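Local coordinates for protein glucokinase (Enterococcus faecalis, PDB 2QM1) that probably phosphorylates glucose with ATP, as a glucokinase of the ROK family in the actin-like ATPase superfamily, at residues B[227-232]-B[277-282]; B[260-265]-B[293-298]; B[285-290]-B[297-302]. All blocks are in the same frame, centred on the assembly; numbering follows the deposited sequence. Where two conformers were deposited one is given.

Contact 1: B[227-232]-B[277-282]; sequences DVFEFA and EFLRSR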
loop_
_atom_site.group_PDB
_atom_site.type_symbol
_atom_site.label_atom_id
_atom_site.label_comp_id
_atom_site.label_asym_id
_atom_site.label_seq_id
_atom_site.Cartn_x
_atom_site.Cartn_y
_atom_site.Cartn_z
ATOM N N ASP B 227 -29.564 2.655 -9.105
ATOM C CA ASP B 227 -30.668 1.944 -9.803
ATOM C C ASP B 227 -30.283 0.507 -10.172
ATOM O O ASP B 227 -31.104 -0.384 -10.057
ATOM C CB ASP B 227 -31.168 2.667 -11.077
ATOM C CG ASP B 227 -31.937 3.948 -10.786
ATOM O OD1 ASP B 227 -31.382 4.845 -10.115
ATOM O OD2 ASP B 227 -33.087 4.077 -11.274
ATOM N N VAL B 228 -29.040 0.305 -10.612
ATOM C CA VAL B 228 -28.520 -1.028 -10.987
ATOM C C VAL B 228 -28.536 -1.971 -9.804
ATOM O O VAL B 228 -29.027 -3.086 -9.898
ATOM C CB VAL B 228 -27.093 -0.950 -11.599
ATOM C CG1 VAL B 228 -26.450 -2.310 -11.659
ATOM C CG2 VAL B 228 -27.144 -0.294 -12.990
ATOM N N PHE B 229 -28.007 -1.487 -8.690
ATOM C CA PHE B 229 -28.065 -2.189 -7.413
ATOM C C PHE B 229 -29.511 -2.387 -6.919
ATOM O O PHE B 229 -29.861 -3.477 -6.461
ATOM C CB PHE B 229 -27.127 -1.524 -6.371
ATOM C CG PHE B 229 -25.669 -1.900 -6.550
ATOM C CD1 PHE B 229 -25.083 -2.879 -5.747
ATOM C CD2 PHE B 229 -24.885 -1.296 -7.547
ATOM C CE1 PHE B 229 -23.767 -3.258 -5.932
ATOM C CE2 PHE B 229 -23.563 -1.674 -7.750
ATOM C CZ PHE B 229 -22.996 -2.656 -6.940
ATOM N N GLU B 230 -30.360 -1.372 -7.065
ATOM C CA GLU B 230 -31.765 -1.490 -6.663
ATOM C C GLU B 230 -32.532 -2.598 -7.445
ATOM O O GLU B 230 -33.334 -3.332 -6.852
ATOM C CB GLU B 230 -32.482 -0.127 -6.747
ATOM C CG GLU B 230 -33.842 -0.076 -6.024
ATOM C CD GLU B 230 -34.620 1.252 -6.205
ATOM O OE1 GLU B 230 -34.765 2.010 -5.221
ATOM O OE2 GLU B 230 -35.115 1.546 -7.321
ATOM N N PHE B 231 -32.279 -2.721 -8.753
ATOM C CA PHE B 231 -32.833 -3.837 -9.540
ATOM C C PHE B 231 -32.323 -5.149 -8.992
ATOM O O PHE B 231 -33.076 -6.100 -8.898
ATOM C CB PHE B 231 -32.483 -3.736 -11.016
ATOM C CG PHE B 231 -33.354 -2.793 -11.785
ATOM C CD1 PHE B 231 -32.821 -1.622 -12.329
ATOM C CD2 PHE B 231 -34.714 -3.058 -11.958
ATOM C CE1 PHE B 231 -33.635 -0.725 -13.060
ATOM C CE2 PHE B 231 -35.539 -2.170 -12.684
ATOM C CZ PHE B 231 -34.995 -1.006 -13.234
ATOM N N ALA B 232 -31.045 -5.180 -8.605
ATOM C CA ALA B 232 -30.449 -6.391 -8.064
ATOM C C ALA B 232 -31.132 -6.782 -6.756
ATOM O O ALA B 232 -31.624 -7.894 -6.630
ATOM C CB ALA B 232 -28.949 -6.243 -7.879
ATOM N N GLU B 277 -26.056 -1.718 2.127
ATOM C CA GLU B 277 -25.612 -3.007 2.602
ATOM C C GLU B 277 -25.489 -4.057 1.491
ATOM O O GLU B 277 -24.652 -4.942 1.569
ATOM C CB GLU B 277 -26.501 -3.483 3.766
ATOM C CG GLU B 277 -26.214 -4.931 4.314
ATOM C CD GLU B 277 -24.772 -5.139 4.847
ATOM O OE1 GLU B 277 -24.062 -4.142 5.149
ATOM O OE2 GLU B 277 -24.343 -6.317 4.972
ATOM N N PHE B 278 -26.313 -3.944 0.461
ATOM C CA PHE B 278 -26.347 -4.930 -0.609
ATOM C C PHE B 278 -25.034 -4.899 -1.400
ATOM O O PHE B 278 -24.495 -5.937 -1.764
ATOM C CB PHE B 278 -27.549 -4.651 -1.511
ATOM C CG PHE B 278 -27.769 -5.684 -2.565
ATOM C CD1 PHE B 278 -27.175 -5.544 -3.824
ATOM C CD2 PHE B 278 -28.577 -6.785 -2.311
ATOM C CE1 PHE B 278 -27.373 -6.494 -4.808
ATOM C CE2 PHE B 278 -28.789 -7.752 -3.287
ATOM C CZ PHE B 278 -28.188 -7.613 -4.537
ATOM N N LEU B 279 -24.530 -3.687 -1.651
ATOM C CA LEU B 279 -23.188 -3.492 -2.196
ATOM C C LEU B 279 -22.057 -3.886 -1.235
ATOM O O LEU B 279 -21.154 -4.571 -1.646
ATOM C CB LEU B 279 -22.980 -2.048 -2.665
ATOM C CG LEU B 279 -21.515 -1.650 -2.889
ATOM C CD1 LEU B 279 -20.962 -2.303 -4.147
ATOM C CD2 LEU B 279 -21.393 -0.139 -2.991
ATOM N N ARG B 280 -22.110 -3.469 0.032
ATOM C CA ARG B 280 -21.035 -3.805 0.996
ATOM C C ARG B 280 -20.859 -5.312 1.105
ATOM O O ARG B 280 -19.755 -5.822 1.053
ATOM C CB ARG B 280 -21.316 -3.223 2.384
ATOM C CG ARG B 280 -20.084 -3.129 3.303
ATOM C CD ARG B 280 -20.528 -3.176 4.701
ATOM N NE ARG B 280 -21.291 -4.398 4.898
ATOM C CZ ARG B 280 -20.747 -5.576 5.185
ATOM N NH1 ARG B 280 -19.414 -5.697 5.386
ATOM N NH2 ARG B 280 -21.560 -6.618 5.300
ATOM N N SER B 281 -21.981 -6.012 1.119
ATOM C CA SER B 281 -21.976 -7.435 1.250
ATOM C C SER B 281 -21.233 -8.132 0.112
ATOM O O SER B 281 -20.422 -9.042 0.367
ATOM C CB SER B 281 -23.411 -7.949 1.354
ATOM O OG SER B 281 -23.425 -8.964 2.329
ATOM N N ARG B 282 -21.492 -7.698 -1.128
ATOM C CA ARG B 282 -20.985 -8.389 -2.287
ATOM C C ARG B 282 -19.519 -8.054 -2.431
ATOM O O ARG B 282 -18.718 -8.891 -2.845
ATOM C CB ARG B 282 -21.867 -8.090 -3.505
ATOM C CG ARG B 282 -23.094 -9.030 -3.515
ATOM C CD ARG B 282 -24.423 -8.402 -3.860
ATOM N NE ARG B 282 -25.411 -8.689 -2.800
ATOM C CZ ARG B 282 -26.189 -9.767 -2.745
ATOM N NH1 ARG B 282 -27.043 -9.940 -1.734
ATOM N NH2 ARG B 282 -26.120 -10.684 -3.698
#
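The phenyl rings of Phe229 and Phe278 meet with CD1 of each lying near the plane of the other, 3.9 Å from Phe229 CD1 to Phe278 CD1, so the contact is rim to rim and not a stack of faces. In one of its two conformers Arg282 lies over a face of the Phe278 ring, with Arg282 NE 3.3 Å above the ring plane near its centre; this cover is not certain in the other. These rings fill the crossing of two helices, 225-233 and 277-289, in the lobe of this actin-like ATPase (ROK) fold that holds strands 265-269 and 300-303. The short segments run nearly perpendicular, at 84°, with axes 10.5 Å apart at closest, a separation that the two aromatic side chains span.

Leu279 meets Phe229 farther out along the ring, obliquely: Leu279 CD1 is 3.5 Å from Phe229 CE1, while its CB touches that carbon too. Phe278 has CG trans to its own amide nitrogen (chi1 -174°), which carries the ring out to helix 225-233, where its CE1 rests 3.5 Å from Ala232 CB. Val243 of helix 237-261 packs on both Phe229 and Ala232. Away from this apolar crossing, Arg280 grips Glu277 side-on, one turn back along its own helix; Arg280 NH2 reaches the syn lone pair of Glu277 OE2 at 2.8 Å, in an almost straight bond of 179°.

Contact 2: B[260-265]-B[293-298]; sequences TLNPDS and PQVRNS
Asn262 and Ser298 bring together two chain turns, each just past the end of a helix, and polar groups dominate where they meet. The Ser298 hydroxyl stands at the amide end of Asn262, with 3.2 Å between Ser298 OG and the modelled Asn262 OD1; the amide is probably turned over in the model, so this distance does not settle whether a bond is present. The same hydroxyl has a firm partner in its own segment: Ser298 OG donates to Gln294 O at 2.6 Å, in the carbonyl plane, which fixes the serine against the last turn of the short helix 293-296. A chi1 of 57° sets OG back over that turn.

Backbone bonds finish the turn, from Asn297 N to Pro293 O at 3.1 Å and from Ser298 N to Val295 O at 3.1 Å. Across the contact the main chains also come near, although Asp264 O and Ser298 O, both acceptors, remain 3.9 Å apart.

Apolar contact is slight: Val295 CG2 lies 4.1 Å from the atom modelled as Asn262 OD1. The second subunit packs here as well, its Ala161 against Asn262 and its Ile150 against Thr260, so this corner lies at the dimer interface. Asn262, the first residue past helix 237-261, has a positive phi (49°) and turns the chain through Pro263 into strand 265-269, which lies between strands 137-142 and 300-303; Ser265 is bonded to Ile138 through the backbone.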
loop_
_atom_site.group_PDB
_atom_site.type_symbol
_atom_site.label_atom_id
_atom_site.label_comp_id
_atom_site.label_asym_id
_atom_site.label_seq_id
_atom_site.Cartn_x
_atom_site.Cartn_y
_atom_site.Cartn_z
ATOM N N THR B 260 -1.751 -6.561 1.053
ATOM C CA THR B 260 -0.501 -5.773 1.047
ATOM C C THR B 260 -0.412 -4.846 2.264
ATOM O O THR B 260 0.692 -4.595 2.757
ATOM C CB THR B 260 -0.502 -4.836 -0.160
ATOM O OG1 THR B 260 -0.502 -5.625 -1.338
ATOM C CG2 THR B 260 0.737 -3.894 -0.159
ATOM N N LEU B 261 -1.555 -4.292 2.679
ATOM C CA LEU B 261 -1.598 -3.201 3.673
ATOM C C LEU B 261 -2.289 -3.582 4.998
ATOM O O LEU B 261 -2.070 -2.942 6.023
ATOM C CB LEU B 261 -2.298 -1.984 3.079
ATOM C CG LEU B 261 -1.502 -1.244 1.981
ATOM C CD1 LEU B 261 -2.329 -0.277 1.111
ATOM C CD2 LEU B 261 -0.339 -0.548 2.648
ATOM N N ASN B 262 -3.150 -4.600 4.951
ATOM C CA ASN B 262 -3.835 -5.071 6.142
ATOM C C ASN B 262 -4.492 -3.957 6.986
ATOM O O ASN B 262 -4.302 -3.914 8.182
ATOM C CB ASN B 262 -2.867 -5.852 7.050
ATOM C CG ASN B 262 -3.606 -6.597 8.171
ATOM O OD1 ASN B 262 -4.814 -6.929 8.051
ATOM N ND2 ASN B 262 -2.913 -6.859 9.235
ATOM N N PRO B 263 -5.286 -3.078 6.389
ATOM C CA PRO B 263 -5.794 -1.931 7.175
ATOM C C PRO B 263 -6.866 -2.382 8.142
ATOM O O PRO B 263 -7.386 -3.465 8.018
ATOM C CB PRO B 263 -6.412 -1.024 6.090
ATOM C CG PRO B 263 -6.952 -2.040 5.099
ATOM C CD PRO B 263 -5.853 -3.105 5.029
ATOM N N ASP B 264 -7.206 -1.582 9.134
ATOM C CA ASP B 264 -8.277 -2.026 10.050
ATOM C C ASP B 264 -9.574 -2.120 9.239
ATOM O O ASP B 264 -10.395 -3.034 9.410
ATOM C CB ASP B 264 -8.434 -1.090 11.226
ATOM C CG ASP B 264 -9.639 -1.445 12.095
ATOM O OD1 ASP B 264 -10.513 -0.567 12.267
ATOM O OD2 ASP B 264 -9.717 -2.595 12.582
ATOM N N SER B 265 -9.722 -1.181 8.314
ATOM C CA SER B 265 -10.858 -1.215 7.405
ATOM C C SER B 265 -10.563 -0.596 6.019
ATOM O O SER B 265 -9.677 0.248 5.873
ATOM C CB SER B 265 -12.068 -0.512 8.051
ATOM O OG SER B 265 -11.886 0.888 8.116
ATOM N N PRO B 293 -5.779 -15.857 5.132
ATOM C CA PRO B 293 -6.503 -15.930 6.415
ATOM C C PRO B 293 -6.284 -14.806 7.454
ATOM O O PRO B 293 -7.240 -14.307 8.017
ATOM C CB PRO B 293 -6.027 -17.249 6.983
ATOM C CG PRO B 293 -5.868 -18.126 5.722
ATOM C CD PRO B 293 -5.161 -17.157 4.791
ATOM N N GLN B 294 -5.041 -14.435 7.708
ATOM C CA GLN B 294 -4.778 -13.428 8.706
ATOM C C GLN B 294 -5.438 -12.073 8.315
ATOM O O GLN B 294 -5.860 -11.295 9.176
ATOM C CB GLN B 294 -3.268 -13.347 8.953
ATOM C CG GLN B 294 -2.651 -14.637 9.565
ATOM C CD GLN B 294 -2.081 -15.674 8.552
ATOM O OE1 GLN B 294 -2.590 -15.868 7.436
ATOM N NE2 GLN B 294 -1.020 -16.369 8.984
ATOM N N VAL B 295 -5.560 -11.810 7.010
ATOM C CA VAL B 295 -6.195 -10.589 6.536
ATOM C C VAL B 295 -7.721 -10.719 6.556
ATOM O O VAL B 295 -8.432 -9.787 6.916
ATOM C CB VAL B 295 -5.663 -10.155 5.131
ATOM C CG1 VAL B 295 -6.556 -9.024 4.532
ATOM C CG2 VAL B 295 -4.135 -9.763 5.223
ATOM N N ARG B 296 -8.206 -11.891 6.172
ATOM C CA ARG B 296 -9.644 -12.204 6.193
ATOM C C ARG B 296 -10.271 -11.966 7.548
ATOM O O ARG B 296 -11.419 -11.549 7.650
ATOM C CB ARG B 296 -9.856 -13.690 5.983
ATOM C CG ARG B 296 -9.529 -14.194 4.663
ATOM C CD ARG B 296 -9.707 -15.653 4.761
ATOM N NE ARG B 296 -10.641 -16.037 3.763
ATOM C CZ ARG B 296 -11.566 -16.967 3.888
ATOM N NH1 ARG B 296 -11.738 -17.633 5.001
ATOM N NH2 ARG B 296 -12.343 -17.174 2.854
ATOM N N ASN B 297 -9.529 -12.318 8.585
ATOM C CA ASN B 297 -10.065 -12.381 9.927
ATOM C C ASN B 297 -9.782 -11.088 10.633
ATOM O O ASN B 297 -10.021 -10.974 11.845
ATOM C CB ASN B 297 -9.426 -13.532 10.677
ATOM C CG ASN B 297 -9.767 -14.915 10.064
ATOM O OD1 ASN B 297 -8.942 -15.814 10.020
ATOM N ND2 ASN B 297 -10.963 -15.053 9.595
ATOM N N SER B 298 -9.243 -10.109 9.910
ATOM C CA SER B 298 -8.942 -8.833 10.570
ATOM C C SER B 298 -9.458 -7.563 9.834
ATOM O O SER B 298 -10.168 -6.767 10.436
ATOM C CB SER B 298 -7.449 -8.741 10.916
ATOM O OG SER B 298 -6.617 -8.890 9.768
#

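Contact 3: B[285-290]-B[297-302]; sequences KYFQEF and NSTKIK
Phe287 holds its ring trans to the amide nitrogen (chi1 179°), directed out from helix 277-289 to the sheet, and Ile301 answers with CG1 beside its own nitrogen (chi1 -59°). The isoleucine's terminal methyl is thereby set squarely over one face of the phenyl ring. Ile301 CD1 stands 3.7 Å from the centroid of Phe287, only 13° off the ring normal, a clear CH-pi contact; Ile301 CG1 follows behind it, 3.8 Å from Phe287 CG, so CG1 lies by the root of the ring and CD1 over its centre.

Thr299 takes the far end. Its CG2 lies 3.8 Å from Phe287 CZ, the side chains crossing at about a right angle, and the carbonyl Thr299 O comes within 3.8 Å of Phe287 CE2. The Thr299 hydroxyl is hydrogen-bonded to Pro263 O, in the turn ahead of strand 265-269, while the methyl touches the phenyl ring.

In the fold this is the packing of a helix on a sheet within a beta-alpha-beta crossover: strand 265-269, helix 277-289 and strand 300-303, with the short helix 293-296 between helix 277-289 and strand 300-303, and the two strands parallel and adjacent. Ile301 also touches Val266 and Ile268 of strand 265-269. Thr254 of helix 237-261 packs on Phe287 as well, so the ring touches both helix 237-261 and strand 300-303, outermost in this chain's sheet.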
loop_
_atom_site.group_PDB
_atom_site.type_symbol
_atom_site.label_atom_id
_atom_site.label_comp_id
_atom_site.label_asym_id
_atom_site.label_seq_id
_atom_site.Cartn_x
_atom_site.Cartn_y
_atom_site.Cartn_z
ATOM N N LYS B 285 -17.854 -10.215 0.257
ATOM C CA LYS B 285 -17.840 -11.613 -0.185
ATOM C C LYS B 285 -16.642 -11.985 -1.114
ATOM O O LYS B 285 -15.998 -13.016 -0.943
ATOM C CB LYS B 285 -19.157 -11.960 -0.851
ATOM C CG LYS B 285 -19.068 -13.323 -1.546
ATOM C CD LYS B 285 -20.143 -13.650 -2.574
ATOM C CE LYS B 285 -19.922 -15.115 -2.950
ATOM N NZ LYS B 285 -20.977 -15.786 -3.776
ATOM N N TYR B 286 -16.351 -11.142 -2.091
ATOM C CA TYR B 286 -15.201 -11.365 -2.942
ATOM C C TYR B 286 -13.859 -10.991 -2.297
ATOM O O TYR B 286 -12.870 -11.648 -2.527
ATOM C CB TYR B 286 -15.399 -10.687 -4.305
ATOM C CG TYR B 286 -16.440 -11.386 -5.180
ATOM C CD1 TYR B 286 -16.149 -12.601 -5.762
ATOM C CD2 TYR B 286 -17.693 -10.820 -5.420
ATOM C CE1 TYR B 286 -17.061 -13.267 -6.570
ATOM C CE2 TYR B 286 -18.637 -11.480 -6.239
ATOM C CZ TYR B 286 -18.289 -12.708 -6.811
ATOM O OH TYR B 286 -19.160 -13.433 -7.613
ATOM N N PHE B 287 -13.833 -9.902 -1.539
ATOM C CA PHE B 287 -12.702 -9.596 -0.657
ATOM C C PHE B 287 -12.260 -10.840 0.153
ATOM O O PHE B 287 -11.092 -11.114 0.264
ATOM C CB PHE B 287 -13.094 -8.497 0.336
ATOM C CG PHE B 287 -11.993 -8.149 1.297
ATOM C CD1 PHE B 287 -10.986 -7.241 0.922
ATOM C CD2 PHE B 287 -11.968 -8.697 2.571
ATOM C CE1 PHE B 287 -9.960 -6.879 1.815
ATOM C CE2 PHE B 287 -10.917 -8.355 3.478
ATOM C CZ PHE B 287 -9.924 -7.460 3.084
ATOM N N GLN B 288 -13.227 -11.522 0.772
ATOM C CA GLN B 288 -12.986 -12.759 1.502
ATOM C C GLN B 288 -12.326 -13.860 0.622
ATOM O O GLN B 288 -11.386 -14.543 1.101
ATOM C CB GLN B 288 -14.280 -13.254 2.164
ATOM C CG GLN B 288 -14.794 -12.411 3.358
ATOM C CD GLN B 288 -13.843 -12.451 4.573
ATOM O OE1 GLN B 288 -13.486 -11.417 5.138
ATOM N NE2 GLN B 288 -13.375 -13.636 4.912
ATOM N N GLU B 289 -12.807 -14.063 -0.621
ATOM C CA GLU B 289 -12.171 -15.040 -1.552
ATOM C C GLU B 289 -10.699 -14.693 -1.754
ATOM O O GLU B 289 -9.829 -15.558 -1.739
ATOM C CB GLU B 289 -12.843 -15.124 -2.955
ATOM C CG GLU B 289 -12.248 -16.263 -3.838
ATOM C CD GLU B 289 -12.397 -16.102 -5.365
ATOM O OE1 GLU B 289 -12.969 -16.969 -6.034
ATOM O OE2 GLU B 289 -11.908 -15.146 -5.937
ATOM N N PHE B 290 -10.431 -13.419 -1.959
ATOM C CA PHE B 290 -9.128 -13.010 -2.457
ATOM C C PHE B 290 -8.070 -12.687 -1.383
ATOM O O PHE B 290 -6.965 -12.252 -1.699
ATOM C CB PHE B 290 -9.310 -11.856 -3.467
ATOM C CG PHE B 290 -9.990 -12.272 -4.734
ATOM C CD1 PHE B 290 -9.561 -13.395 -5.439
ATOM C CD2 PHE B 290 -11.053 -11.558 -5.223
ATOM C CE1 PHE B 290 -10.218 -13.802 -6.608
ATOM C CE2 PHE B 290 -11.720 -11.960 -6.414
ATOM C CZ PHE B 290 -11.296 -13.066 -7.095
ATOM N N ASN B 297 -9.529 -12.318 8.585
ATOM C CA ASN B 297 -10.065 -12.381 9.927
ATOM C C ASN B 297 -9.782 -11.088 10.633
ATOM O O ASN B 297 -10.021 -10.974 11.845
ATOM C CB ASN B 297 -9.426 -13.532 10.677
ATOM C CG ASN B 297 -9.767 -14.915 10.064
ATOM O OD1 ASN B 297 -8.942 -15.814 10.020
ATOM N ND2 ASN B 297 -10.963 -15.053 9.595
ATOM N N SER B 298 -9.243 -10.109 9.910
ATOM C CA SER B 298 -8.942 -8.833 10.570
ATOM C C SER B 298 -9.458 -7.563 9.834
ATOM O O SER B 298 -10.168 -6.767 10.436
ATOM C CB SER B 298 -7.449 -8.741 10.916
ATOM O OG SER B 298 -6.617 -8.890 9.768
ATOM N N THR B 299 -9.149 -7.416 8.538
ATOM C CA THR B 299 -9.565 -6.240 7.760
ATOM C C THR B 299 -11.069 -6.260 7.458
ATOM O O THR B 299 -11.614 -7.281 7.020
ATOM C CB THR B 299 -8.727 -6.044 6.479
ATOM O OG1 THR B 299 -7.317 -5.833 6.820
ATOM C CG2 THR B 299 -9.261 -4.810 5.680
ATOM N N LYS B 300 -11.750 -5.149 7.790
ATOM C CA LYS B 300 -13.218 -5.110 7.640
ATOM C C LYS B 300 -13.650 -4.270 6.453
ATOM O O LYS B 300 -13.035 -3.226 6.183
ATOM C CB LYS B 300 -13.873 -4.586 8.916
ATOM C CG LYS B 300 -13.574 -5.502 10.134
ATOM C CD LYS B 300 -14.111 -4.917 11.436
ATOM C CE LYS B 300 -13.098 -3.958 12.071
ATOM N NZ LYS B 300 -13.126 -4.220 13.545
ATOM N N ILE B 301 -14.685 -4.726 5.749
ATOM C CA ILE B 301 -15.254 -3.950 4.619
ATOM C C ILE B 301 -16.444 -3.089 5.134
ATOM O O ILE B 301 -17.462 -3.615 5.577
ATOM C CB ILE B 301 -15.667 -4.841 3.418
ATOM C CG1 ILE B 301 -14.471 -5.656 2.854
ATOM C CG2 ILE B 301 -16.290 -3.999 2.290
ATOM C CD1 ILE B 301 -13.086 -4.800 2.660
ATOM N N LYS B 302 -16.279 -1.770 5.069
ATOM C CA LYS B 302 -17.232 -0.816 5.645
ATOM C C LYS B 302 -17.813 0.125 4.578
ATOM O O LYS B 302 -17.221 0.283 3.496
ATOM C CB LYS B 302 -16.545 -0.006 6.765
ATOM C CG LYS B 302 -15.939 -0.857 7.888
ATOM C CD LYS B 302 -15.696 0.046 9.097
ATOM C CE LYS B 302 -15.176 -0.768 10.296
ATOM N NZ LYS B 302 -14.673 0.143 11.406
#

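Overall arrangement
Helix 277-289 joins contacts 1 and 3: its first turns cross helix 225-233 and its last turns cover strand 300-303. Their centres lie about 17 Å apart, and Arg280 NH1 probably bonds Ile301 O, at 2.9 Å. Contacts 2 and 3 are closer, with centres about 8 Å apart; they share Asn297 and Ser298, and Asp264 O receives a probable bond from Lys300 N at 3.0 Å, pairing the incoming ends of neighbouring strands. Contacts 1 and 2 do not touch, their nearest atoms being about 9 Å apart. Only contacts 2 and 3 reach the second subunit. All three lie away from the zinc and magnesium sites.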